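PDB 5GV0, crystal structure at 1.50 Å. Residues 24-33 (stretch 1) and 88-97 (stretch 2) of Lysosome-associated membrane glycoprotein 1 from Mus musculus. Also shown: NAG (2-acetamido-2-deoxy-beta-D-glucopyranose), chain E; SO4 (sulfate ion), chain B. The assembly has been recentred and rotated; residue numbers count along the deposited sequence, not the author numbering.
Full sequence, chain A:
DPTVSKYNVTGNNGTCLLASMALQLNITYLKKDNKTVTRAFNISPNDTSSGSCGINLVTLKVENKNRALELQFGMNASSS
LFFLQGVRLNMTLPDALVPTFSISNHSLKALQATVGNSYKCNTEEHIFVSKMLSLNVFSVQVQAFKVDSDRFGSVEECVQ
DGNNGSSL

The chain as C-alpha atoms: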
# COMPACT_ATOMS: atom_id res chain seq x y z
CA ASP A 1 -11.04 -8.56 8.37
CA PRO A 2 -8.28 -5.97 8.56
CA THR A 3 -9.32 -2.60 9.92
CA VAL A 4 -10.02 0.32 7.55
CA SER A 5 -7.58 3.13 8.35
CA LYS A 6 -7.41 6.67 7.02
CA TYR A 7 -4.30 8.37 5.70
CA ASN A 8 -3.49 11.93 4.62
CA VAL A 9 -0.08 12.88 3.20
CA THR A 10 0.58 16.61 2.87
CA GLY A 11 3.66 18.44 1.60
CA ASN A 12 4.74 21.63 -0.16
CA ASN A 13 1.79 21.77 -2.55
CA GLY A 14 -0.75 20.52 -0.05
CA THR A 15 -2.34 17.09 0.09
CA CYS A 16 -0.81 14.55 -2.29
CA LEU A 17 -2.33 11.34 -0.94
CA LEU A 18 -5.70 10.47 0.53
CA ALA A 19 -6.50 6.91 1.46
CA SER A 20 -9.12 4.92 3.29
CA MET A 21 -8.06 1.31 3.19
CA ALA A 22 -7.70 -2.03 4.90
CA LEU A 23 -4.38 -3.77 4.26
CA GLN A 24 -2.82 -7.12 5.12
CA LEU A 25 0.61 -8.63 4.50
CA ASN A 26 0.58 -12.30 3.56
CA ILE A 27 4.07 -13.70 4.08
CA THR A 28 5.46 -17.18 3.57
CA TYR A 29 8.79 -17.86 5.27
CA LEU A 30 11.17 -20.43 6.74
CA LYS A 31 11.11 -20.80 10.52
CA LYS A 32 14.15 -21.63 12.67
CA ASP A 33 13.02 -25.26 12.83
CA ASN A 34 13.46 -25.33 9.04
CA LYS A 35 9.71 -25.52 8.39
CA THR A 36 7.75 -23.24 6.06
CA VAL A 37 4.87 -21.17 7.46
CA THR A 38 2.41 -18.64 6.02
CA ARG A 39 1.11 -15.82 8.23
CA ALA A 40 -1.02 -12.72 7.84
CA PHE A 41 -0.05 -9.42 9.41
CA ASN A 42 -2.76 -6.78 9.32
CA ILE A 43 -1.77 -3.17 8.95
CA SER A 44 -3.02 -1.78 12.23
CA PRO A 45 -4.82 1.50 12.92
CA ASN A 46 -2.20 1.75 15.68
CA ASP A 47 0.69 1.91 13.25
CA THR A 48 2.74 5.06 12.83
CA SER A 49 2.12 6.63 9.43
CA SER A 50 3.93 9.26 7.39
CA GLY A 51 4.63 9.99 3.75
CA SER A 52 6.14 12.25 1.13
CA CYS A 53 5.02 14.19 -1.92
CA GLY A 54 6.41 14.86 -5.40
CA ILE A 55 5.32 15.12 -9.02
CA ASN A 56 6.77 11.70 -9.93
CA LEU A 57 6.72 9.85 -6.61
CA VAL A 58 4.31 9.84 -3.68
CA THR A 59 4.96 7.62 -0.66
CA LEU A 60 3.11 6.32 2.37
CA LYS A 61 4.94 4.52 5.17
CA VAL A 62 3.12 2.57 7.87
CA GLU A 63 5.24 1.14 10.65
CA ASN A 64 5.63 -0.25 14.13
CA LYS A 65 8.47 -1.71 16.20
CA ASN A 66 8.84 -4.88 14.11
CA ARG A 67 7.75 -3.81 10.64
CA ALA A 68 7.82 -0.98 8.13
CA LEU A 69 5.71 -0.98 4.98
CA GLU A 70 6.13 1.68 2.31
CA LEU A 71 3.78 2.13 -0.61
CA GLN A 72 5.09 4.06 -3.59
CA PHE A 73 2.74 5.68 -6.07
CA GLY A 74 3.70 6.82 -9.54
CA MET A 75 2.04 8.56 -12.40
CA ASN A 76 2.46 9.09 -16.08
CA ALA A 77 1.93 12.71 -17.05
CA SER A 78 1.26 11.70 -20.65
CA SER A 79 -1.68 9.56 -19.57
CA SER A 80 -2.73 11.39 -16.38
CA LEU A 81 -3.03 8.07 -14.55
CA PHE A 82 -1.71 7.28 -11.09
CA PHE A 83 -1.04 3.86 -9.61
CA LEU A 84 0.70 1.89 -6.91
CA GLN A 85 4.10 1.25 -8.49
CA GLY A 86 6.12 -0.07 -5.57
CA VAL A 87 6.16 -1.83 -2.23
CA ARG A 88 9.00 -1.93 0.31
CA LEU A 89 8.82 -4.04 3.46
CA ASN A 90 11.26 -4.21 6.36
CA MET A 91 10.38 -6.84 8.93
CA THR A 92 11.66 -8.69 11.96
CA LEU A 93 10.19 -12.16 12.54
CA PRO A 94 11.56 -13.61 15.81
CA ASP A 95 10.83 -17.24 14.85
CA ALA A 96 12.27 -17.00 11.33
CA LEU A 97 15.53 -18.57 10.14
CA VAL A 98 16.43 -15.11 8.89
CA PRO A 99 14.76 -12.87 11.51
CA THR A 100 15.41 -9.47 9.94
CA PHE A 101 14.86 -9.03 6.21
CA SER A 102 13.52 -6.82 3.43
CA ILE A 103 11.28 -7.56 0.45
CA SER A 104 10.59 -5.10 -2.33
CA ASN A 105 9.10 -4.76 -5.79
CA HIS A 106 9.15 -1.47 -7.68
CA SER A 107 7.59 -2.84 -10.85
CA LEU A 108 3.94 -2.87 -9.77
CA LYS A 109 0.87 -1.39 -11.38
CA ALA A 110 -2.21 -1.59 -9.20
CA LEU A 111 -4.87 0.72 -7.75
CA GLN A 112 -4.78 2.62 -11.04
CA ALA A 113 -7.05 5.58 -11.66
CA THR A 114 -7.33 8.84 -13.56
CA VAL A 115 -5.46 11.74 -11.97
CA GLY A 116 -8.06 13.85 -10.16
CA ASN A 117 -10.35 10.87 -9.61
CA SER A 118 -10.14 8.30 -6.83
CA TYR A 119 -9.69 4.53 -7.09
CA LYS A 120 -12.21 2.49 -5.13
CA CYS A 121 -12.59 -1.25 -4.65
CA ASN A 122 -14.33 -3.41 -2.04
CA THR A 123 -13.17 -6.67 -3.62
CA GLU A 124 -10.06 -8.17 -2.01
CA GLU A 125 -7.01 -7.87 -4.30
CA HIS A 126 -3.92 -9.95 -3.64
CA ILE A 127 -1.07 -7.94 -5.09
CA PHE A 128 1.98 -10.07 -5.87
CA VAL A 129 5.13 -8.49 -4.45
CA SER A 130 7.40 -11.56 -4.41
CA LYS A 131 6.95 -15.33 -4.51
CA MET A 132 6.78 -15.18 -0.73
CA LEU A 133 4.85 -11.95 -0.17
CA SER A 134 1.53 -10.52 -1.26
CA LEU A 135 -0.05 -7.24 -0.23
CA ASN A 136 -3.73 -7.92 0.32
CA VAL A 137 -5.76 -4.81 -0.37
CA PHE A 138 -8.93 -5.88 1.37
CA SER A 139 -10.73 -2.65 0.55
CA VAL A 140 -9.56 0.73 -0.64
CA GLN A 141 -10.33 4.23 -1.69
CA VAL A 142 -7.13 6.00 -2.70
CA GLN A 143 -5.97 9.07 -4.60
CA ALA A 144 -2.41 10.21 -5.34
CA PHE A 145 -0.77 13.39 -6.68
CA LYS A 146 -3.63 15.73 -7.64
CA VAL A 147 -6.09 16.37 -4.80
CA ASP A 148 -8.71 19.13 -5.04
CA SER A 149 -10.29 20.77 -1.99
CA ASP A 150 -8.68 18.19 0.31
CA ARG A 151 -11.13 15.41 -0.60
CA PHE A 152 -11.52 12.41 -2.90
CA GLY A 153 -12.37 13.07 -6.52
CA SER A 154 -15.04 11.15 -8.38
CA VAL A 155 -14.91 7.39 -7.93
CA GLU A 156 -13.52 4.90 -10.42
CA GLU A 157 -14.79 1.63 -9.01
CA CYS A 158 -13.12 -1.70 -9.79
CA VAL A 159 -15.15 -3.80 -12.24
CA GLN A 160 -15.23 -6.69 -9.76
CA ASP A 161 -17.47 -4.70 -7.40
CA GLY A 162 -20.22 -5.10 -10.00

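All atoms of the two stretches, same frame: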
# COMPACT_ATOMS: atom_id res chain seq x y z
N GLN A 24 -3.31 -5.92 4.45
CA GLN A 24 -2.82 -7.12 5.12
C GLN A 24 -1.62 -7.66 4.37
O GLN A 24 -1.65 -7.78 3.15
CB GLN A 24 -3.93 -8.15 5.18
CG GLN A 24 -3.54 -9.53 5.67
CD GLN A 24 -4.72 -10.46 5.60
OE1 GLN A 24 -4.96 -11.10 4.58
NE2 GLN A 24 -5.51 -10.51 6.67
N LEU A 25 -0.55 -7.96 5.10
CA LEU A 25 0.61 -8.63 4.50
C LEU A 25 0.46 -10.13 4.64
O LEU A 25 0.20 -10.63 5.73
CB LEU A 25 1.90 -8.16 5.16
CG LEU A 25 2.16 -6.66 5.11
CD1 LEU A 25 3.22 -6.29 6.13
CD2 LEU A 25 2.60 -6.25 3.71
N ASN A 26 0.61 -10.85 3.54
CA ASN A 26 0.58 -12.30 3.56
C ASN A 26 1.99 -12.78 3.25
O ASN A 26 2.48 -12.61 2.12
CB ASN A 26 -0.44 -12.84 2.55
CG ASN A 26 -0.56 -14.36 2.56
OD1 ASN A 26 0.44 -15.07 2.65
ND2 ASN A 26 -1.78 -14.85 2.45
N ILE A 27 2.67 -13.34 4.24
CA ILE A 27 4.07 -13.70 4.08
C ILE A 27 4.33 -15.17 4.36
O ILE A 27 3.90 -15.73 5.38
CB ILE A 27 4.98 -12.82 4.97
CG1 ILE A 27 6.45 -13.15 4.71
CG2 ILE A 27 4.63 -12.94 6.45
CD1 ILE A 27 7.40 -12.04 5.07
N THR A 28 5.03 -15.81 3.42
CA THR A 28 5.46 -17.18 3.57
C THR A 28 6.95 -17.18 3.85
O THR A 28 7.71 -16.54 3.13
CB THR A 28 5.15 -18.00 2.31
OG1 THR A 28 3.74 -17.98 2.08
CG2 THR A 28 5.62 -19.43 2.46
N TYR A 29 7.38 -17.87 4.91
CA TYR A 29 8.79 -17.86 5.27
C TYR A 29 9.24 -19.12 5.99
O TYR A 29 8.42 -19.91 6.45
CB TYR A 29 9.11 -16.63 6.13
CG TYR A 29 8.49 -16.61 7.51
CD1 TYR A 29 7.18 -16.18 7.70
CD2 TYR A 29 9.23 -16.99 8.63
CE1 TYR A 29 6.62 -16.14 8.97
CE2 TYR A 29 8.68 -16.95 9.89
CZ TYR A 29 7.38 -16.52 10.06
OH TYR A 29 6.82 -16.48 11.31
N LEU A 30 10.55 -19.30 6.05
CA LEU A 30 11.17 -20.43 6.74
C LEU A 30 11.42 -20.11 8.20
O LEU A 30 12.08 -19.13 8.52
CB LEU A 30 12.49 -20.79 6.06
CG LEU A 30 12.42 -21.53 4.73
CD1 LEU A 30 13.81 -21.65 4.11
CD2 LEU A 30 11.81 -22.91 4.93
N LYS A 31 10.89 -20.95 9.08
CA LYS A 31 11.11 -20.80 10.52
C LYS A 31 12.48 -21.37 10.91
O LYS A 31 13.15 -22.00 10.10
CB LYS A 31 10.00 -21.49 11.31
CG LYS A 31 8.61 -20.97 11.00
CD LYS A 31 7.59 -21.45 12.03
CE LYS A 31 7.49 -22.96 12.06
NZ LYS A 31 6.62 -23.42 13.18
N LYS A 32 12.88 -21.13 12.16
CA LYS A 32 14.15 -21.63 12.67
C LYS A 32 14.22 -23.15 12.61
O LYS A 32 15.28 -23.73 12.38
CB LYS A 32 14.39 -21.17 14.10
CG LYS A 32 14.52 -19.67 14.27
CD LYS A 32 15.01 -19.33 15.66
CE LYS A 32 14.91 -17.85 15.94
NZ LYS A 32 15.31 -17.04 14.75
N ASP A 33 13.08 -23.80 12.82
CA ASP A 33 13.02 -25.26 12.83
C ASP A 33 12.96 -25.82 11.41
O ASP A 33 12.58 -26.98 11.21
CB ASP A 33 11.81 -25.76 13.64
CG ASP A 33 10.48 -25.24 13.11
OD1 ASP A 33 10.45 -24.65 12.01
OD2 ASP A 33 9.46 -25.44 13.80
N ARG A 88 7.80 -1.60 -0.45
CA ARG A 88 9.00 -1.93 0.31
C ARG A 88 8.57 -2.41 1.69
O ARG A 88 7.77 -1.75 2.35
CB ARG A 88 9.94 -0.73 0.47
CG ARG A 88 10.45 -0.12 -0.81
CD ARG A 88 11.71 0.70 -0.55
NE ARG A 88 11.46 1.98 0.11
CZ ARG A 88 12.41 2.74 0.64
NH1 ARG A 88 13.67 2.34 0.62
NH2 ARG A 88 12.10 3.90 1.20
N LEU A 89 9.12 -3.53 2.13
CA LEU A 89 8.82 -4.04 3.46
C LEU A 89 10.10 -4.37 4.22
O LEU A 89 10.93 -5.13 3.74
CB LEU A 89 7.93 -5.28 3.36
CG LEU A 89 7.63 -6.00 4.68
CD1 LEU A 89 6.71 -5.16 5.56
CD2 LEU A 89 7.04 -7.37 4.42
N ASN A 90 10.25 -3.78 5.40
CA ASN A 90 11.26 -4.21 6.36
C ASN A 90 10.55 -4.95 7.47
O ASN A 90 9.55 -4.47 7.99
CB ASN A 90 12.04 -3.03 6.96
CG ASN A 90 12.98 -2.38 5.98
OD1 ASN A 90 13.25 -2.89 4.89
ND2 ASN A 90 13.49 -1.21 6.37
N MET A 91 11.06 -6.11 7.87
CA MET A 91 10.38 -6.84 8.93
C MET A 91 11.33 -7.63 9.80
O MET A 91 12.36 -8.12 9.34
CB MET A 91 9.33 -7.76 8.31
CG MET A 91 8.31 -8.28 9.29
SD MET A 91 6.90 -8.98 8.41
CE MET A 91 5.65 -8.87 9.69
N THR A 92 10.97 -7.77 11.07
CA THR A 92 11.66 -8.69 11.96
C THR A 92 10.68 -9.77 12.43
O THR A 92 9.65 -9.46 13.03
CB THR A 92 12.28 -7.98 13.16
OG1 THR A 92 13.34 -7.12 12.72
CG2 THR A 92 12.86 -8.99 14.14
N LEU A 93 10.99 -11.02 12.11
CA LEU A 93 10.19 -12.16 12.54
C LEU A 93 11.03 -13.02 13.48
O LEU A 93 11.91 -13.74 13.02
CB LEU A 93 9.71 -12.99 11.35
CG LEU A 93 8.74 -12.35 10.35
CD1 LEU A 93 8.62 -13.22 9.11
CD2 LEU A 93 7.38 -12.16 10.99
N PRO A 94 10.75 -12.94 14.79
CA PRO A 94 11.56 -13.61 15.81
C PRO A 94 11.74 -15.11 15.57
O PRO A 94 12.81 -15.63 15.89
CB PRO A 94 10.79 -13.35 17.10
CG PRO A 94 10.05 -12.08 16.84
CD PRO A 94 9.65 -12.17 15.39
N ASP A 95 10.74 -15.79 15.01
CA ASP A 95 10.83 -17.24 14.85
C ASP A 95 11.33 -17.66 13.47
O ASP A 95 11.31 -18.84 13.13
CB ASP A 95 9.47 -17.90 15.13
CG ASP A 95 8.43 -17.61 14.06
OD1 ASP A 95 8.58 -16.63 13.30
OD2 ASP A 95 7.43 -18.37 14.00
N ALA A 96 11.77 -16.70 12.67
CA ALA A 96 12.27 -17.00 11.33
C ALA A 96 13.74 -17.41 11.34
O ALA A 96 14.51 -17.00 12.21
CB ALA A 96 12.08 -15.81 10.40
N LEU A 97 14.13 -18.22 10.35
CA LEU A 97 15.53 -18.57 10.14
C LEU A 97 16.36 -17.32 9.92
O LEU A 97 17.45 -17.17 10.48
CB LEU A 97 15.67 -19.52 8.96
CG LEU A 97 17.06 -20.13 8.77
CD1 LEU A 97 17.40 -21.04 9.95
CD2 LEU A 97 17.15 -20.89 7.46
C1 NAG E . 14.41 -0.45 5.57
C2 NAG E . 13.79 0.91 5.24
C3 NAG E . 14.78 1.77 4.46
C4 NAG E . 16.11 1.85 5.19
C5 NAG E . 16.62 0.45 5.50
C6 NAG E . 17.89 0.44 6.32
C7 NAG E . 11.36 1.14 4.94
C8 NAG E . 10.20 0.87 4.04
N2 NAG E . 12.55 0.74 4.50
O3 NAG E . 14.24 3.08 4.31
O4 NAG E . 17.07 2.52 4.38
O5 NAG E . 15.63 -0.26 6.27
O6 NAG E . 17.65 0.88 7.65
O7 NAG E . 11.23 1.71 6.03
S SO4 B . 15.61 5.46 2.02
O1 SO4 B . 14.35 6.20 1.91
O2 SO4 B . 16.49 5.87 0.93
O3 SO4 B . 16.24 5.74 3.30
O4 SO4 B . 15.35 4.02 1.91

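Two strands of the mouse LAMP-1 domain face each other through side chains and meet backbone to backbone where Leu 30 to Lys 32 run beside Asp 95 to Leu 97, beyond the strand of stretch 2. Arg 88 lies out of reach of stretch 1; its NH1 donates a hydrogen bond to sulfate O4 (2.7 Å), and NAG C8 lies over one face of the guanidinium. Leu 89 points toward stretch 1, its CD1 meeting Leu 25 CD1 at 3.7 Å, although the CA atoms of the pair are 9.5 Å apart. Asn 90 is out of reach of stretch 1 and glycosylated, ND2 bonded to NAG C1 (1.4 Å). Leu 93 CD1 sits 3.4 Å from the centroid of the Tyr 29 ring, only 7° off its normal, a CH-pi contact; the same CD1 lies 4.4 Å from Ile 27 CD1. A type I turn spans Leu 93 to Ala 96, closed by the hydrogen bond from Ala 96 N to Leu 93 O (3.0 Å). At the ring edge, Tyr 29 OH donates to Asp 95 OD1 (2.7 Å), while Asp 95 O accepts from Lys 32 N (2.9 Å). Ala 96 forms a single beta bridge with Lys 31, packs CB against Tyr 29 CD2 (3.6 Å), and offers its O to Lys 32 NZ (2.7 Å). Leu 97 N completes the junction with a nearly straight hydrogen bond to Leu 30 O (2.9 Å, 174°).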